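Local coordinates for polar amino acid ABC uptake transporter substrate binding protein (Streptococcus thermophilus LMG 18311, PDB 3HV1) that probably binds a polar amino acid outside the cell and hands it to the membrane components of an ABC uptake transporter, at residues D12-Q15 with T16-E20; V251-D254 with Q255-G258; Y161-F164 with T165-L168; G229-T232 with L233-G237; E73-K77 with N78-D82. All blocks are in the same frame, centred on the assembly; numbering follows the deposited sequence.

Interaction 1 (D12-Q15 with T16-E20)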
loop_
_atom_site.group_PDB
_atom_site.type_symbol
_atom_site.label_atom_id
_atom_site.label_comp_id
_atom_site.label_asym_id
_atom_site.label_seq_id
_atom_site.Cartn_x
_atom_site.Cartn_y
_atom_site.Cartn_z
ATOM N N ASP A 12 21.434 -8.881 -8.619
ATOM C CA ASP A 12 20.765 -9.345 -7.416
ATOM C C ASP A 12 21.793 -10.074 -6.559
ATOM O O ASP A 12 22.193 -11.196 -6.872
ATOM C CB ASP A 12 19.635 -10.297 -7.801
ATOM C CG ASP A 12 18.774 -10.689 -6.623
ATOM O OD1 ASP A 12 19.336 -11.059 -5.569
ATOM O OD2 ASP A 12 17.533 -10.639 -6.758
ATOM N N GLN A 13 22.208 -9.440 -5.469
ATOM C CA GLN A 13 23.219 -10.025 -4.603
ATOM C C GLN A 13 22.732 -10.811 -3.395
ATOM O O GLN A 13 23.502 -11.025 -2.461
ATOM C CB GLN A 13 24.174 -8.940 -4.111
ATOM C CG GLN A 13 24.955 -8.227 -5.191
ATOM C CD GLN A 13 26.018 -7.329 -4.604
ATOM O OE1 GLN A 13 27.043 -7.800 -4.124
ATOM N NE2 GLN A 13 25.768 -6.027 -4.619
ATOM N N TRP A 14 21.480 -11.256 -3.385
ATOM C CA TRP A 14 21.015 -12.002 -2.219
ATOM C C TRP A 14 21.966 -13.155 -1.922
ATOM O O TRP A 14 22.269 -13.443 -0.764
ATOM C CB TRP A 14 19.590 -12.529 -2.413
ATOM C CG TRP A 14 19.089 -13.268 -1.200
ATOM C CD1 TRP A 14 18.824 -14.603 -1.106
ATOM C CD2 TRP A 14 18.853 -12.719 0.107
ATOM N NE1 TRP A 14 18.441 -14.922 0.172
ATOM C CE2 TRP A 14 18.450 -13.788 0.941
ATOM C CE3 TRP A 14 18.948 -11.431 0.655
ATOM C CZ2 TRP A 14 18.140 -13.611 2.299
ATOM C CZ3 TRP A 14 18.638 -11.251 2.007
ATOM C CH2 TRP A 14 18.240 -12.339 2.810
ATOM N N GLN A 15 22.447 -13.806 -2.976
ATOM C CA GLN A 15 23.379 -14.918 -2.832
ATOM C C GLN A 15 24.659 -14.501 -2.129
ATOM O O GLN A 15 25.207 -15.245 -1.319
ATOM C CB GLN A 15 23.719 -15.494 -4.205
ATOM C CG GLN A 15 22.817 -16.632 -4.612
ATOM C CD GLN A 15 23.107 -17.885 -3.814
ATOM O OE1 GLN A 15 24.181 -18.476 -3.941
ATOM N NE2 GLN A 15 22.157 -18.290 -2.976
ATOM N N THR A 16 25.134 -13.304 -2.446
ATOM C CA THR A 16 26.350 -12.792 -1.839
ATOM C C THR A 16 26.117 -12.410 -0.379
ATOM O O THR A 16 26.900 -12.778 0.496
ATOM C CB THR A 16 26.880 -11.581 -2.633
ATOM O OG1 THR A 16 27.307 -12.023 -3.929
ATOM C CG2 THR A 16 28.046 -10.929 -1.921
ATOM N N TYR A 17 25.032 -11.692 -0.107
ATOM C CA TYR A 17 24.734 -11.288 1.263
ATOM C C TYR A 17 24.669 -12.487 2.200
ATOM O O TYR A 17 25.235 -12.462 3.282
ATOM C CB TYR A 17 23.411 -10.521 1.331
ATOM C CG TYR A 17 23.353 -9.298 0.449
ATOM C CD1 TYR A 17 24.394 -8.368 0.432
ATOM C CD2 TYR A 17 22.244 -9.056 -0.356
ATOM C CE1 TYR A 17 24.324 -7.222 -0.374
ATOM C CE2 TYR A 17 22.167 -7.925 -1.158
ATOM C CZ TYR A 17 23.205 -7.013 -1.163
ATOM O OH TYR A 17 23.108 -5.892 -1.954
ATOM N N THR A 18 23.966 -13.535 1.790
ATOM C CA THR A 18 23.848 -14.725 2.619
ATOM C C THR A 18 25.188 -15.441 2.709
ATOM O O THR A 18 25.569 -15.927 3.772
ATOM C CB THR A 18 22.831 -15.704 2.044
ATOM O OG1 THR A 18 23.156 -15.969 0.674
ATOM C CG2 THR A 18 21.429 -15.136 2.138
ATOM N N LYS A 19 25.898 -15.505 1.587
ATOM C CA LYS A 19 27.195 -16.169 1.550
ATOM C C LYS A 19 28.217 -15.451 2.424
ATOM O O LYS A 19 28.850 -16.076 3.268
ATOM C CB LYS A 19 27.717 -16.264 0.109
ATOM C CG LYS A 19 29.232 -16.502 -0.011
ATOM C CD LYS A 19 29.698 -17.687 0.831
ATOM C CE LYS A 19 31.225 -17.805 0.834
ATOM N NZ LYS A 19 31.718 -18.851 1.784
ATOM N N GLU A 20 28.380 -14.147 2.216
ATOM C CA GLU A 20 29.334 -13.372 3.001
ATOM C C GLU A 20 28.770 -13.092 4.385
ATOM O O GLU A 20 29.477 -12.601 5.264
ATOM C CB GLU A 20 29.653 -12.035 2.325
ATOM C CG GLU A 20 29.989 -12.123 0.851
ATOM C CD GLU A 20 30.531 -10.814 0.305
ATOM O OE1 GLU A 20 30.112 -9.739 0.790
ATOM O OE2 GLU A 20 31.372 -10.854 -0.619
HETATM O O HOH W 1 28.330 -9.946 -5.197
#
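Gln-13 O is gripped by two backbone amides of the first helical turn. Tyr-17 N reaches it at 2.9 Å and nearly straight on, with an N-H...O angle of 169°, while the bond from Thr-16 N is weak and strongly bent. The same carbonyl oxygen lies over one face of the Tyr-17 ring, 3.1 Å above its plane and displaced toward the rim. Gln-13 CB covers the ring as well, 3.9 Å from the Tyr-17 centroid, a CH-pi contact. Gln-13 is the N-cap of helix 14-20. Just ahead of it, Asp-12 OD1 takes the amide of Trp-14 N at 3.1 Å, closing an Asx turn. Beyond the backbone, a water joins the side chains of Gln-13 and Thr-16, which run alongside each other: it donates to Gln-13 OE1 at 2.7 Å and also bonds Thr-16 OG1.

One turn on, Thr-18 CG2 sits over a face of the Trp-14 indole, 3.8 Å from the centroid of its five-membered ring. The torsion of Thr-18 (chi1 53°) leaves OG1 3.0 Å from both Trp-14 O and Gln-15 O, two acceptors competing for one hydroxyl proton, and turns the methyl to the indole. Tyr-17 OH bonds Asp-219, just ahead of helix 220-236, and Asp-12 OD2 bonds Thr-221 in its first turn, while Trp-14 packs on Leu-222 and Lys-225 of that helix and meets Tyr-58 edge-to-face.

Interaction 2 (V251-D254 with Q255-G258)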
loop_
_atom_site.group_PDB
_atom_site.type_symbol
_atom_site.label_atom_id
_atom_site.label_comp_id
_atom_site.label_asym_id
_atom_site.label_seq_id
_atom_site.Cartn_x
_atom_site.Cartn_y
_atom_site.Cartn_z
ATOM N N VAL A 251 3.686 -0.060 16.434
ATOM C CA VAL A 251 3.588 0.796 15.248
ATOM C C VAL A 251 3.486 0.051 13.917
ATOM O O VAL A 251 3.505 0.661 12.859
ATOM C CB VAL A 251 4.796 1.751 15.168
ATOM C CG1 VAL A 251 4.905 2.540 16.463
ATOM C CG2 VAL A 251 6.074 0.963 14.902
ATOM N N ALA A 252 3.360 -1.264 13.971
ATOM C CA ALA A 252 3.286 -2.060 12.754
ATOM C C ALA A 252 2.178 -1.639 11.799
ATOM O O ALA A 252 1.049 -1.388 12.214
ATOM C CB ALA A 252 3.117 -3.532 13.111
ATOM N N THR A 253 2.518 -1.557 10.516
ATOM C CA THR A 253 1.553 -1.215 9.485
ATOM C C THR A 253 0.790 -2.498 9.179
ATOM O O THR A 253 1.216 -3.580 9.565
ATOM C CB THR A 253 2.241 -0.779 8.186
ATOM O OG1 THR A 253 3.168 -1.796 7.792
ATOM C CG2 THR A 253 2.982 0.555 8.371
ATOM N N ASP A 254 -0.331 -2.379 8.481
ATOM C CA ASP A 254 -1.089 -3.564 8.126
ATOM C C ASP A 254 -0.236 -4.522 7.286
ATOM O O ASP A 254 -0.375 -5.736 7.396
ATOM C CB ASP A 254 -2.362 -3.172 7.374
ATOM C CG ASP A 254 -3.396 -2.537 8.285
ATOM O OD1 ASP A 254 -3.415 -2.876 9.489
ATOM O OD2 ASP A 254 -4.199 -1.717 7.802
ATOM N N GLN A 255 0.659 -3.983 6.458
ATOM C CA GLN A 255 1.520 -4.838 5.641
ATOM C C GLN A 255 2.411 -5.721 6.517
ATOM O O GLN A 255 2.551 -6.925 6.261
ATOM C CB GLN A 255 2.389 -3.999 4.694
ATOM C CG GLN A 255 1.597 -3.343 3.567
ATOM C CD GLN A 255 1.242 -1.909 3.862
ATOM O OE1 GLN A 255 1.018 -1.533 5.014
ATOM N NE2 GLN A 255 1.173 -1.095 2.817
ATOM N N VAL A 256 3.014 -5.127 7.545
ATOM C CA VAL A 256 3.871 -5.880 8.458
ATOM C C VAL A 256 3.042 -6.970 9.138
ATOM O O VAL A 256 3.553 -8.048 9.444
ATOM C CB VAL A 256 4.493 -4.949 9.537
ATOM C CG1 VAL A 256 5.022 -5.757 10.707
ATOM C CG2 VAL A 256 5.616 -4.142 8.920
ATOM N N LYS A 257 1.762 -6.680 9.365
ATOM C CA LYS A 257 0.853 -7.622 10.010
ATOM C C LYS A 257 0.365 -8.728 9.072
ATOM O O LYS A 257 -0.342 -9.638 9.496
ATOM C CB LYS A 257 -0.354 -6.879 10.584
ATOM C CG LYS A 257 -0.029 -5.944 11.728
ATOM C CD LYS A 257 -1.285 -5.265 12.252
ATOM C CE LYS A 257 -0.979 -4.351 13.433
ATOM N NZ LYS A 257 -2.194 -3.627 13.917
ATOM N N GLY A 258 0.734 -8.643 7.799
ATOM C CA GLY A 258 0.325 -9.655 6.841
ATOM C C GLY A 258 -1.015 -9.403 6.162
ATOM O O GLY A 258 -1.506 -10.259 5.426
#
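Ala-252 CB and Val-256 CG1 meet at 3.8 Å, methyl against methyl, four residues apart. Val-256 places CG1 there by setting it anti to its own backbone N (chi1 163°), which leaves the other methyl, CG2, for Thr-253 OG1 at 3.6 Å. Thr-253 and Gln-255 slant across one another, and the amide oxygen Gln-255 OE1 comes within 3.5 Å of Thr-253 CB.

The backbone shows how a short helix-like turn can stand without becoming a regular helix. Residues 255-257 have helical backbone angles, and a type I beta turn runs from Gln-255 to Gly-258, closed by Gly-258 N to Gln-255 O at 2.9 Å. Lys-257 N donates to Thr-253 O at 3.2 Å, and Val-256 N makes a weak bond to Thr-253 OG1. That hydroxyl is also bonded to Pro-103 O, fixing the turn to a neighbouring loop.

Lys-257 is extended beyond CG and runs back past the first segment: Lys-257 CG lies 3.4 Å from Thr-253 O, and Lys-257 CE lies 3.8 Å from Ala-252 O. Val-256 and Ala-252 also pack on Tyr-234 of helix 220-236 and Phe-239 of helix 238-247.

Interaction 3 (Y161-F164 with T165-L168)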
loop_
_atom_site.group_PDB
_atom_site.type_symbol
_atom_site.label_atom_id
_atom_site.label_comp_id
_atom_site.label_asym_id
_atom_site.label_seq_id
_atom_site.Cartn_x
_atom_site.Cartn_y
_atom_site.Cartn_z
ATOM N N TYR A 161 8.153 26.477 20.191
ATOM C CA TYR A 161 9.171 26.122 21.161
ATOM C C TYR A 161 10.407 25.666 20.412
ATOM O O TYR A 161 10.306 25.022 19.372
ATOM C CB TYR A 161 8.657 25.003 22.065
ATOM C CG TYR A 161 7.590 25.462 23.033
ATOM C CD1 TYR A 161 7.921 25.834 24.335
ATOM C CD2 TYR A 161 6.252 25.530 22.647
ATOM C CE1 TYR A 161 6.945 26.261 25.234
ATOM C CE2 TYR A 161 5.264 25.957 23.537
ATOM C CZ TYR A 161 5.617 26.318 24.829
ATOM O OH TYR A 161 4.648 26.721 25.725
ATOM N N SER A 162 11.575 26.006 20.943
ATOM C CA SER A 162 12.831 25.632 20.307
ATOM C C SER A 162 13.109 24.147 20.474
ATOM O O SER A 162 13.551 23.479 19.536
ATOM C CB SER A 162 13.985 26.440 20.901
ATOM O OG SER A 162 13.805 27.828 20.666
ATOM N N THR A 163 12.841 23.630 21.669
ATOM C CA THR A 163 13.073 22.222 21.961
ATOM C C THR A 163 11.808 21.532 22.447
ATOM O O THR A 163 10.908 22.169 22.991
ATOM C CB THR A 163 14.157 22.054 23.043
ATOM O OG1 THR A 163 13.711 22.663 24.262
ATOM C CG2 THR A 163 15.460 22.716 22.607
ATOM N N PHE A 164 11.747 20.219 22.248
ATOM C CA PHE A 164 10.600 19.434 22.681
ATOM C C PHE A 164 10.519 19.454 24.202
ATOM O O PHE A 164 9.432 19.404 24.776
ATOM C CB PHE A 164 10.738 17.987 22.210
ATOM C CG PHE A 164 9.635 17.089 22.691
ATOM C CD1 PHE A 164 8.379 17.129 22.098
ATOM C CD2 PHE A 164 9.845 16.219 23.755
ATOM C CE1 PHE A 164 7.346 16.318 22.560
ATOM C CE2 PHE A 164 8.817 15.403 24.225
ATOM C CZ PHE A 164 7.567 15.453 23.624
ATOM N N THR A 165 11.681 19.521 24.846
ATOM C CA THR A 165 11.749 19.537 26.301
ATOM C C THR A 165 11.008 20.738 26.890
ATOM O O THR A 165 10.199 20.581 27.806
ATOM C CB THR A 165 13.227 19.527 26.798
ATOM O OG1 THR A 165 13.259 19.656 28.224
ATOM C CG2 THR A 165 14.020 20.657 26.173
ATOM N N GLN A 166 11.275 21.928 26.360
ATOM C CA GLN A 166 10.613 23.134 26.847
ATOM C C GLN A 166 9.111 22.993 26.628
ATOM O O GLN A 166 8.312 23.330 27.496
ATOM C CB GLN A 166 11.084 24.373 26.083
ATOM C CG GLN A 166 12.580 24.538 25.957
ATOM C CD GLN A 166 12.941 25.678 25.022
ATOM O OE1 GLN A 166 12.314 25.851 23.970
ATOM N NE2 GLN A 166 13.954 26.456 25.393
ATOM N N ALA A 167 8.742 22.511 25.446
ATOM C CA ALA A 167 7.339 22.333 25.100
ATOM C C ALA A 167 6.638 21.441 26.133
ATOM O O ALA A 167 5.565 21.782 26.629
ATOM C CB ALA A 167 7.225 21.723 23.705
ATOM N N LEU A 168 7.255 20.310 26.462
ATOM C CA LEU A 168 6.672 19.387 27.434
ATOM C C LEU A 168 6.572 20.038 28.816
ATOM O O LEU A 168 5.572 19.887 29.510
ATOM C CB LEU A 168 7.511 18.111 27.525
ATOM C CG LEU A 168 6.902 16.987 28.372
ATOM C CD1 LEU A 168 5.584 16.560 27.747
ATOM C CD2 LEU A 168 7.859 15.805 28.454
#
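Ser-162, Thr-163 and Gln-166 show how a helix start settles its own polar groups. Thr-163 and Gln-166 form a capping box at the start of helix 164-173, with Thr-163 as N-cap, where strand 158-161 gives way to the helix in an alpha/beta domain. The box is reciprocal. Gln-166 N donates to Thr-163 OG1 at 3.3 Å, although the exact position of that hydroxyl is less certain, and Gln-166 OE1 receives Thr-163 N at 3.2 Å. This second bond is straight at hydrogen (161°), yet the donor stands above the plane of the side-chain carbonyl. Gln-166 OE1 takes a second amide too, a weak bond from Ser-162 N at 3.1 Å, so one oxygen serves two successive N-H groups ahead of the helix. With CG beside its backbone N (chi1 -49°) and an extended chain beyond, Gln-166 reaches back across Thr-163 at about a right angle.

Inside the helix the regular bonds take over: Ala-167 N finds Thr-163 O at 3.3 Å, and Leu-168 N finds Phe-164 O at 2.9 Å. Phe-164 carries the apolar side of the turn, stacking on Tyr-189 and packing on Leu-179 and Ile-181 of strand 178-182. Tyr-161 has its hydroxyl bonded to Asp-170 a few residues along the helix, and Ala-167 CA lies over one face of its ring, 3.8 Å from the Tyr-161 centroid.

Interaction 4 (G229-T232 with L233-G237)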
loop_
_atom_site.group_PDB
_atom_site.type_symbol
_atom_site.label_atom_id
_atom_site.label_comp_id
_atom_site.label_asym_id
_atom_site.label_seq_id
_atom_site.Cartn_x
_atom_site.Cartn_y
_atom_site.Cartn_z
ATOM N N GLY A 229 10.758 -10.749 6.402
ATOM C CA GLY A 229 11.353 -10.614 7.720
ATOM C C GLY A 229 10.426 -9.865 8.660
ATOM O O GLY A 229 10.221 -10.283 9.801
ATOM N N PHE A 230 9.864 -8.754 8.188
ATOM C CA PHE A 230 8.936 -7.975 9.013
ATOM C C PHE A 230 7.797 -8.871 9.476
ATOM O O PHE A 230 7.434 -8.881 10.647
ATOM C CB PHE A 230 8.312 -6.818 8.230
ATOM C CG PHE A 230 9.279 -5.737 7.831
ATOM C CD1 PHE A 230 10.410 -5.468 8.594
ATOM C CD2 PHE A 230 9.024 -4.951 6.713
ATOM C CE1 PHE A 230 11.278 -4.428 8.252
ATOM C CE2 PHE A 230 9.887 -3.903 6.360
ATOM C CZ PHE A 230 11.011 -3.648 7.134
ATOM N N GLU A 231 7.226 -9.616 8.536
ATOM C CA GLU A 231 6.107 -10.488 8.854
ATOM C C GLU A 231 6.490 -11.541 9.869
ATOM O O GLU A 231 5.734 -11.827 10.791
ATOM C CB GLU A 231 5.575 -11.159 7.587
ATOM C CG GLU A 231 5.039 -10.187 6.554
ATOM C CD GLU A 231 4.361 -10.902 5.397
ATOM O OE1 GLU A 231 3.392 -11.653 5.651
ATOM O OE2 GLU A 231 4.798 -10.715 4.243
ATOM N N THR A 232 7.671 -12.124 9.692
ATOM C CA THR A 232 8.153 -13.143 10.606
ATOM C C THR A 232 8.320 -12.599 12.021
ATOM O O THR A 232 7.929 -13.254 12.991
ATOM C CB THR A 232 9.492 -13.733 10.104
ATOM O OG1 THR A 232 9.291 -14.316 8.806
ATOM C CG2 THR A 232 9.989 -14.802 11.040
ATOM N N LEU A 233 8.887 -11.397 12.140
ATOM C CA LEU A 233 9.101 -10.779 13.447
ATOM C C LEU A 233 7.786 -10.414 14.116
ATOM O O LEU A 233 7.681 -10.461 15.336
ATOM C CB LEU A 233 9.973 -9.522 13.308
ATOM C CG LEU A 233 11.380 -9.780 12.759
ATOM C CD1 LEU A 233 12.116 -8.442 12.574
ATOM C CD2 LEU A 233 12.143 -10.669 13.725
ATOM N N TYR A 234 6.787 -10.027 13.327
ATOM C CA TYR A 234 5.490 -9.695 13.911
ATOM C C TYR A 234 4.820 -10.989 14.393
ATOM O O TYR A 234 4.185 -11.017 15.450
ATOM C CB TYR A 234 4.585 -8.981 12.892
ATOM C CG TYR A 234 3.467 -8.219 13.577
ATOM C CD1 TYR A 234 3.711 -6.994 14.195
ATOM C CD2 TYR A 234 2.197 -8.782 13.716
ATOM C CE1 TYR A 234 2.719 -6.354 14.950
ATOM C CE2 TYR A 234 1.204 -8.156 14.458
ATOM C CZ TYR A 234 1.465 -6.947 15.077
ATOM O OH TYR A 234 0.478 -6.345 15.823
ATOM N N LYS A 235 4.964 -12.061 13.614
ATOM C CA LYS A 235 4.381 -13.359 13.978
ATOM C C LYS A 235 5.004 -13.943 15.240
ATOM O O LYS A 235 4.295 -14.521 16.064
ATOM C CB LYS A 235 4.540 -14.374 12.837
ATOM C CG LYS A 235 3.331 -14.528 11.927
ATOM C CD LYS A 235 3.181 -13.380 10.946
ATOM C CE LYS A 235 2.108 -13.691 9.897
ATOM N NZ LYS A 235 2.046 -12.666 8.802
ATOM N N ASN A 236 6.324 -13.804 15.400
ATOM C CA ASN A 236 6.968 -14.353 16.588
ATOM C C ASN A 236 7.063 -13.392 17.772
ATOM O O ASN A 236 7.600 -13.749 18.815
ATOM C CB ASN A 236 8.353 -14.944 16.257
ATOM C CG ASN A 236 9.408 -13.891 15.968
ATOM O OD1 ASN A 236 9.241 -12.709 16.276
ATOM N ND2 ASN A 236 10.521 -14.332 15.384
ATOM N N GLY A 237 6.528 -12.185 17.610
ATOM C CA GLY A 237 6.529 -11.223 18.703
ATOM C C GLY A 237 7.698 -10.259 18.814
ATOM O O GLY A 237 7.638 -9.297 19.581
#
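Glu-231 and Lys-235, one turn apart on helix 220-236, lie side by side pointing the same way and form an i to i+4 salt bridge. It is a loose one, with Glu-231 OE1 3.6 Å from Lys-235 NZ. Lys-235 bends at chi2 (76°), which folds its aliphatic part back along the helix and brings Lys-235 CD to 3.0 Å from Glu-231 O. Glu-231 O already accepts the backbone bond from Lys-235 N at 2.9 Å.

Thr-232, next in sequence, turns its hydroxyl back to Gln-228 O, one turn earlier. Thr-232 O receives Asn-236 N at 2.9 Å. Asn-236 sends OD1 onward to Glu-238 N, the first residue of the next helix, across the bend at Gly-237. Gly-237 leaves helical angles with positive phi, a conformation that glycine takes easily.

On the buried side, Leu-233 N bonds Gly-229 O at 2.9 Å, and Leu-233 CG lies 3.2 Å from the same oxygen. Gly-229 brings no side chain to this turn, while Leu-233 reaches helix 46-56 at Ala-53 and Val-54. Phe-230 joins it on that helix, and Tyr-234 turns to Phe-239, with its hydroxyl bonded to Asp-250.

The example is thus an amphipathic helix: regular backbone bonds up to Asn-236, apolar groups against helices 46-56 and 238-247, and a charged pair on the outer side, whose long separation suggests a modest electrostatic gain.

Interaction 5 (E73-K77 with N78-D82)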
loop_
_atom_site.group_PDB
_atom_site.type_symbol
_atom_site.label_atom_id
_atom_site.label_comp_id
_atom_site.label_asym_id
_atom_site.label_seq_id
_atom_site.Cartn_x
_atom_site.Cartn_y
_atom_site.Cartn_z
ATOM N N GLU A 73 21.296 8.318 -2.033
ATOM C CA GLU A 73 21.006 7.598 -3.275
ATOM C C GLU A 73 22.284 7.298 -4.037
ATOM O O GLU A 73 22.415 6.249 -4.672
ATOM C CB GLU A 73 20.078 8.387 -4.199
ATOM C CG GLU A 73 18.618 8.436 -3.788
ATOM C CD GLU A 73 18.363 9.469 -2.715
ATOM O OE1 GLU A 73 19.030 10.524 -2.743
ATOM O OE2 GLU A 73 17.490 9.235 -1.857
ATOM N N THR A 74 23.224 8.230 -3.988
ATOM C CA THR A 74 24.489 8.035 -4.676
ATOM C C THR A 74 25.237 6.871 -4.040
ATOM O O THR A 74 25.732 5.993 -4.742
ATOM C CB THR A 74 25.360 9.290 -4.603
ATOM O OG1 THR A 74 24.678 10.375 -5.246
ATOM C CG2 THR A 74 26.698 9.042 -5.301
ATOM N N GLU A 75 25.306 6.867 -2.711
ATOM C CA GLU A 75 25.977 5.808 -1.972
ATOM C C GLU A 75 25.380 4.447 -2.315
ATOM O O GLU A 75 26.097 3.460 -2.449
ATOM C CB GLU A 75 25.847 6.049 -0.469
ATOM C CG GLU A 75 26.708 7.172 0.061
ATOM C CD GLU A 75 28.113 6.713 0.359
ATOM O OE1 GLU A 75 28.309 6.023 1.382
ATOM O OE2 GLU A 75 29.020 7.029 -0.440
ATOM N N LEU A 76 24.058 4.410 -2.453
ATOM C CA LEU A 76 23.343 3.181 -2.769
ATOM C C LEU A 76 23.648 2.679 -4.177
ATOM O O LEU A 76 23.923 1.495 -4.390
ATOM C CB LEU A 76 21.836 3.417 -2.633
ATOM C CG LEU A 76 20.930 2.208 -2.871
ATOM C CD1 LEU A 76 21.220 1.110 -1.854
ATOM C CD2 LEU A 76 19.484 2.662 -2.778
ATOM N N LYS A 77 23.573 3.584 -5.143
ATOM C CA LYS A 77 23.846 3.223 -6.522
ATOM C C LYS A 77 25.335 2.965 -6.732
ATOM O O LYS A 77 25.706 2.183 -7.596
ATOM C CB LYS A 77 23.343 4.323 -7.466
ATOM C CG LYS A 77 21.822 4.374 -7.563
ATOM C CD LYS A 77 21.328 5.422 -8.552
ATOM C CE LYS A 77 21.526 6.837 -8.032
ATOM N NZ LYS A 77 20.862 7.834 -8.920
ATOM N N ASN A 78 26.182 3.618 -5.938
ATOM C CA ASN A 78 27.633 3.442 -6.042
ATOM C C ASN A 78 28.102 2.127 -5.440
ATOM O O ASN A 78 29.200 1.654 -5.737
ATOM C CB ASN A 78 28.374 4.583 -5.344
ATOM C CG ASN A 78 28.451 5.822 -6.191
ATOM O OD1 ASN A 78 28.049 5.816 -7.358
ATOM N ND2 ASN A 78 28.979 6.900 -5.619
ATOM N N GLY A 79 27.267 1.545 -4.587
ATOM C CA GLY A 79 27.612 0.288 -3.957
ATOM C C GLY A 79 28.317 0.496 -2.633
ATOM O O GLY A 79 28.818 -0.460 -2.044
ATOM N N THR A 80 28.366 1.743 -2.176
ATOM C CA THR A 80 29.004 2.084 -0.909
ATOM C C THR A 80 28.141 1.566 0.246
ATOM O O THR A 80 28.627 1.367 1.361
ATOM C CB THR A 80 29.177 3.608 -0.765
ATOM O OG1 THR A 80 29.804 4.129 -1.943
ATOM C CG2 THR A 80 30.050 3.924 0.432
ATOM N N ILE A 81 26.852 1.385 -0.032
ATOM C CA ILE A 81 25.899 0.843 0.936
ATOM C C ILE A 81 24.941 -0.029 0.142
ATOM O O ILE A 81 24.834 0.104 -1.078
ATOM C CB ILE A 81 25.082 1.933 1.677
ATOM C CG1 ILE A 81 24.246 2.743 0.679
ATOM C CG2 ILE A 81 26.010 2.791 2.518
ATOM C CD1 ILE A 81 23.468 3.899 1.318
ATOM N N ASP A 82 24.249 -0.922 0.838
ATOM C CA ASP A 82 23.323 -1.831 0.188
ATOM C C ASP A 82 21.856 -1.467 0.450
ATOM O O ASP A 82 20.962 -1.894 -0.274
ATOM C CB ASP A 82 23.595 -3.262 0.666
ATOM C CG ASP A 82 25.035 -3.700 0.404
ATOM O OD1 ASP A 82 25.520 -3.479 -0.730
ATOM O OD2 ASP A 82 25.664 -4.272 1.324
#
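Asn-78 starts the descent from helix 72-78, Asn-78 N closing the last regular turn onto Thr-74 O at 2.7 Å. Its side chain runs alongside that of Thr-74, with Asn-78 CG anti to the carbonyl carbon (chi1 -80°) and packed 3.1 Å from Thr-74 O.

Gly-79 follows with positive phi, the first residue to leave helical angles. Its amide is shared weakly between Glu-75 O and Leu-76 O. Glycine at this point is the classic way of ending a helix, and here the ending is drawn together by one acceptor: Glu-75 O takes Gly-79 N, Thr-80 N and Ile-81 N in turn, the first two bonds weak.

Thr-80 N makes its weak bond to Glu-75 O at 2.9 Å. The Thr-80 side chain slants across the end of Glu-75, which is bent at chi2 (-84°) to bring its carboxylate over; the two groups are modelled too close, so the weak bond from Thr-80 OG1 to Glu-75 OE2 is doubtful.

Ile-81 N completes the set, 3.3 Å from Glu-75 O and standing well above the plane of that carbonyl. The side chain folds back onto the helix: Ile-81 CD1 lies 3.7 Å from Glu-75 CB and Ile-81 CG1 4.2 Å from Leu-76 CB.

Asp-82 turns its side chain from the helix, but Asp-82 O lies 3.4 Å from Leu-76 CD1. The carboxylate has partners elsewhere: OD2 accepts from Lys-24 N of strand 22-27, and OD1 forms a salt bridge with Arg-216, whose NH1 also bonds Leu-76 O and Ile-81 O.

The five contacts show one principle, local bonding at and within helices and turns, repeated across a periplasmic-binding-protein type fold. Two pairs touch. Interaction 2 packs on interaction 4, their centres 10 Å apart, with Ala-252 CB 3.4 Å from Tyr-234 CE1 and Lys-257 CE equally near Tyr-234 OH. Interactions 1 and 5 meet at Tyr-17 OH and Asp-82 OD1, 3.6 Å apart, and Arg-216 touches both. Helix 220-236 connects interactions 1 and 4: the first packs at its start, the second forms its end. Interaction 3 stands apart, its centre about 45 Å from that of interaction 1, on the opposite side of the chain's centre.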